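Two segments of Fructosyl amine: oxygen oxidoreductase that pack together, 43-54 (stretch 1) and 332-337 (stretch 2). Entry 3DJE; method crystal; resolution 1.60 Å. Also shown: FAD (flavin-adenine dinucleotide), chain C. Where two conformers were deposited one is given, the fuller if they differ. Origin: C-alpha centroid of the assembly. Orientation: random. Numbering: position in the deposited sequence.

Stretch 1 43-54: SAISAGNDVNKV
Stretch 2 (332-337) ARICWC

Stretch 2 is an extended strand, 332-337, and stretch 1 is mostly loop, becoming strand only at K53 and V54. The nearest CA atoms are those of A47 and C335, 5.6 Å apart. No backbone-to-backbone hydrogen bond joins the stretches. R333 NH1 donates both direct hydrogen bonds between them, and together they bury 279 Å². Phi/psi is -158/161 at R333, -141/126 at C335 and -110/142 at W336 (chi1 m, chi2 88°).

Stretch 1 opens with two type I turns in succession, S43 to S46 and S46 to N49. S46 N bonds S43 O at 3.1 Å, closing the first. S43 is a t rotamer; its OG accepts from I45 N at 3.2 Å. A44, at phi/psi -65/-21, places its O over one face of the R333 guanidinium, 3.5 Å from R333 NH2. I45 (-104/4, chi1 p, chi2 t) reaches stretch 2 through water 1. That water donates to I45 O at 2.8 Å and accepts from R333 NH2 and W336 N, each at 3.0 Å.

S46 (-71/130) points its CA-to-CB bond away from stretch 2. Its t rotamer lets OG accept from G48 N at 2.9 Å and donate to FAD O1A at 2.7 Å. S46 O accepts from R333 NH1 at 3.0 Å. S46 O also accepts from N49 N at 3.0 Å, closing the second turn.

A47 (-59/-20) sits beside C335. A47 CB is 3.9 Å from C335 SG, an apolar contact, and 3.4 Å from W336 O. C335 is a t rotamer, and its SG is covalently bonded to FAD C8M at 1.7 Å, so the strand carries the flavin.

G48 (-86/-8) is the third residue of the second turn. N49 (-86/83, chi1 t) gives its O to R333 NH1 at 3.0 Å. S46 O and N49 O thus share one nitrogen, both near the guanidinium plane. R333, its CA-to-CB bond toward stretch 1, reaches them with chi1 p (81°), chi2 and chi3 t, and chi4 112°. Water 2 links N49 O at 2.8 Å to R333 NE at 2.9 Å. N49 ND2 bonds S43 O at 3.1 Å, bracing the loop.

D50 (-151/150, chi1 t) forms a salt bridge through OD2 to K53 NZ, 3.1 Å. V51 and N52 do not touch stretch 2. K53 (-137/150, chi1 and chi2 m, chi3 and chi4 t) folds back. K53 NZ donates to A47 O at 2.7 Å; C335 SG is a mere contact, 4.1 Å from K53 NZ. V54 (-76/135) pairs with the flavin: its N donates to FAD O4 at 2.7 Å.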

# COMPACT_ATOMS: atom_id res chain seq x y z
N SER A 43 10.08 -7.47 3.95
CA SER A 43 9.67 -8.58 3.12
C SER A 43 9.64 -8.21 1.64
O SER A 43 9.11 -7.16 1.28
CB SER A 43 8.27 -9.04 3.52
OG SER A 43 7.79 -9.96 2.57
N ALA A 44 10.16 -9.10 0.80
CA ALA A 44 10.15 -8.89 -0.65
C ALA A 44 8.74 -8.86 -1.25
O ALA A 44 8.55 -8.31 -2.34
CB ALA A 44 10.99 -9.93 -1.35
N ILE A 45 7.76 -9.44 -0.54
CA ILE A 45 6.36 -9.39 -0.99
C ILE A 45 5.50 -8.38 -0.22
O ILE A 45 4.27 -8.29 -0.43
CB ILE A 45 5.68 -10.79 -1.03
CG1 ILE A 45 5.60 -11.40 0.37
CG2 ILE A 45 6.41 -11.71 -2.01
CD1 ILE A 45 4.61 -12.58 0.47
N SER A 46 6.11 -7.64 0.69
CA SER A 46 5.37 -6.55 1.31
C SER A 46 5.17 -5.42 0.32
O SER A 46 6.12 -4.93 -0.29
CB SER A 46 6.07 -6.03 2.57
OG SER A 46 5.47 -4.81 2.99
N ALA A 47 3.92 -4.97 0.20
CA ALA A 47 3.61 -3.77 -0.57
C ALA A 47 4.35 -2.53 -0.03
O ALA A 47 4.53 -1.56 -0.76
CB ALA A 47 2.12 -3.53 -0.59
N GLY A 48 4.81 -2.59 1.23
CA GLY A 48 5.50 -1.44 1.83
C GLY A 48 6.98 -1.41 1.53
O GLY A 48 7.67 -0.44 1.84
N ASN A 49 7.48 -2.48 0.90
CA ASN A 49 8.89 -2.56 0.59
C ASN A 49 9.18 -1.89 -0.75
O ASN A 49 9.25 -2.54 -1.80
CB ASN A 49 9.40 -4.00 0.60
CG ASN A 49 10.91 -4.08 0.48
OD1 ASN A 49 11.57 -3.07 0.19
ND2 ASN A 49 11.47 -5.27 0.69
N ASP A 50 9.33 -0.57 -0.69
CA ASP A 50 9.40 0.28 -1.87
C ASP A 50 10.26 1.48 -1.49
O ASP A 50 10.27 1.90 -0.33
CB ASP A 50 7.96 0.73 -2.17
CG ASP A 50 7.74 1.26 -3.57
OD1 ASP A 50 8.68 1.77 -4.22
OD2 ASP A 50 6.55 1.22 -4.02
N VAL A 51 10.98 2.04 -2.46
CA VAL A 51 11.82 3.23 -2.17
C VAL A 51 11.03 4.53 -1.96
O VAL A 51 11.55 5.51 -1.40
CB VAL A 51 13.00 3.41 -3.21
CG1 VAL A 51 13.94 2.21 -3.15
CG2 VAL A 51 12.47 3.64 -4.64
N ASN A 52 9.77 4.53 -2.35
CA ASN A 52 8.92 5.67 -2.08
C ASN A 52 7.46 5.35 -2.20
O ASN A 52 7.05 4.50 -3.01
CB ASN A 52 9.27 6.87 -2.96
CG ASN A 52 9.61 6.46 -4.38
OD1 ASN A 52 8.96 5.60 -4.97
ND2 ASN A 52 10.66 7.07 -4.93
N LYS A 53 6.69 6.04 -1.38
CA LYS A 53 5.23 6.00 -1.42
C LYS A 53 4.71 7.42 -1.27
O LYS A 53 5.33 8.26 -0.60
CB LYS A 53 4.64 5.13 -0.30
CG LYS A 53 5.00 3.64 -0.35
CD LYS A 53 4.31 2.88 -1.47
CE LYS A 53 4.47 1.40 -1.22
NZ LYS A 53 4.07 0.53 -2.36
N VAL A 54 3.55 7.69 -1.87
CA VAL A 54 2.93 9.01 -1.74
C VAL A 54 2.30 9.15 -0.35
O VAL A 54 1.59 8.25 0.12
CB VAL A 54 1.84 9.23 -2.80
CG1 VAL A 54 1.31 10.66 -2.70
CG2 VAL A 54 2.36 8.99 -4.19
N ALA A 332 12.20 -3.98 -11.74
CA ALA A 332 10.75 -4.06 -11.98
C ALA A 332 10.12 -5.13 -11.12
O ALA A 332 10.70 -6.20 -10.91
CB ALA A 332 10.47 -4.36 -13.46
N ARG A 333 8.92 -4.85 -10.62
CA ARG A 333 8.16 -5.88 -9.91
C ARG A 333 6.67 -5.62 -9.88
O ARG A 333 6.21 -4.49 -10.09
CB ARG A 333 8.66 -6.06 -8.47
CG ARG A 333 8.14 -5.04 -7.45
CD ARG A 333 8.49 -5.59 -6.10
NE ARG A 333 8.20 -4.73 -4.95
CZ ARG A 333 7.26 -5.01 -4.04
NH1 ARG A 333 7.11 -4.23 -2.98
NH2 ARG A 333 6.48 -6.09 -4.18
N ILE A 334 5.93 -6.68 -9.61
CA ILE A 334 4.52 -6.54 -9.23
C ILE A 334 4.41 -6.41 -7.70
O ILE A 334 5.28 -6.88 -6.94
CB ILE A 334 3.66 -7.68 -9.79
CG1 ILE A 334 4.02 -9.03 -9.14
CG2 ILE A 334 3.82 -7.75 -11.35
CD1 ILE A 334 3.10 -10.19 -9.57
N CYS A 335 3.34 -5.75 -7.27
CA CYS A 335 3.17 -5.35 -5.89
C CYS A 335 1.69 -5.56 -5.54
O CYS A 335 0.81 -5.05 -6.26
CB CYS A 335 3.54 -3.86 -5.81
SG CYS A 335 3.13 -3.00 -4.30
N TRP A 336 1.42 -6.31 -4.47
CA TRP A 336 0.06 -6.77 -4.17
C TRP A 336 -0.54 -6.10 -2.95
O TRP A 336 0.14 -5.88 -1.95
CB TRP A 336 0.07 -8.26 -3.86
CG TRP A 336 0.29 -9.15 -5.05
CD1 TRP A 336 1.48 -9.57 -5.54
CD2 TRP A 336 -0.73 -9.74 -5.86
NE1 TRP A 336 1.28 -10.39 -6.63
CE2 TRP A 336 -0.06 -10.51 -6.85
CE3 TRP A 336 -2.14 -9.69 -5.86
CZ2 TRP A 336 -0.76 -11.24 -7.83
CZ3 TRP A 336 -2.83 -10.42 -6.84
CH2 TRP A 336 -2.13 -11.18 -7.82
N CYS A 337 -1.84 -5.82 -3.04
CA CYS A 337 -2.62 -5.44 -1.86
C CYS A 337 -3.97 -6.16 -1.97
O CYS A 337 -4.11 -7.12 -2.74
CB CYS A 337 -2.76 -3.92 -1.75
SG CYS A 337 -3.31 -3.29 -0.11
PA FAD C . 2.00 -5.89 3.24
O1A FAD C . 2.83 -4.75 3.64
O2A FAD C . 2.09 -6.37 1.83
O5B FAD C . 2.36 -7.03 4.27
C5B FAD C . 1.86 -8.36 4.16
C4B FAD C . 2.85 -9.27 4.89
O4B FAD C . 2.18 -10.54 4.95
C3B FAD C . 4.10 -9.45 3.99
O3B FAD C . 5.29 -9.01 4.66
C2B FAD C . 4.10 -10.97 3.75
O2B FAD C . 5.45 -11.53 3.76
C1B FAD C . 3.21 -11.48 4.92
N9A FAD C . 2.82 -12.89 4.62
C8A FAD C . 2.46 -13.43 3.43
N7A FAD C . 2.25 -14.75 3.60
C5A FAD C . 2.48 -15.04 4.89
C6A FAD C . 2.44 -16.22 5.64
N6A FAD C . 2.12 -17.40 5.04
N1A FAD C . 2.74 -16.17 6.95
C2A FAD C . 3.07 -15.01 7.54
N3A FAD C . 3.12 -13.87 6.85
C4A FAD C . 2.83 -13.87 5.53
N1 FAD C . -0.06 3.28 -0.27
C2 FAD C . 0.11 4.61 0.10
O2 FAD C . -0.31 5.05 1.17
N3 FAD C . 0.76 5.47 -0.79
C4 FAD C . 1.24 5.04 -2.02
O4 FAD C . 1.82 5.83 -2.78
C4X FAD C . 1.04 3.70 -2.38
N5 FAD C . 1.49 3.23 -3.62
C5X FAD C . 1.45 1.86 -3.89
C6 FAD C . 2.09 1.39 -5.03
C7 FAD C . 2.11 0.03 -5.31
C7M FAD C . 2.80 -0.43 -6.59
C8 FAD C . 1.51 -0.87 -4.43
C8M FAD C . 1.60 -2.39 -4.70
C9 FAD C . 0.88 -0.39 -3.27
C9A FAD C . 0.86 0.98 -2.98
N10 FAD C . 0.22 1.49 -1.84
C10 FAD C . 0.40 2.83 -1.50
C1' FAD C . -0.60 0.62 -0.98
C2' FAD C . 0.23 0.11 0.20
O2' FAD C . 1.55 -0.26 -0.26
C3' FAD C . -0.48 -1.08 0.83
O3' FAD C . -1.87 -0.76 1.01
C4' FAD C . 0.10 -1.44 2.20
O4' FAD C . 1.53 -1.46 2.18
C5' FAD C . -0.42 -2.82 2.61
O5' FAD C . 0.07 -3.15 3.92
P FAD C . -0.26 -4.59 4.56
O1P FAD C . -1.73 -4.81 4.51
O2P FAD C . 0.47 -4.62 5.85
O3P FAD C . 0.44 -5.65 3.57
O HOH W 1 3.94 -7.22 -3.05
O HOH W 2 9.89 -2.46 -4.57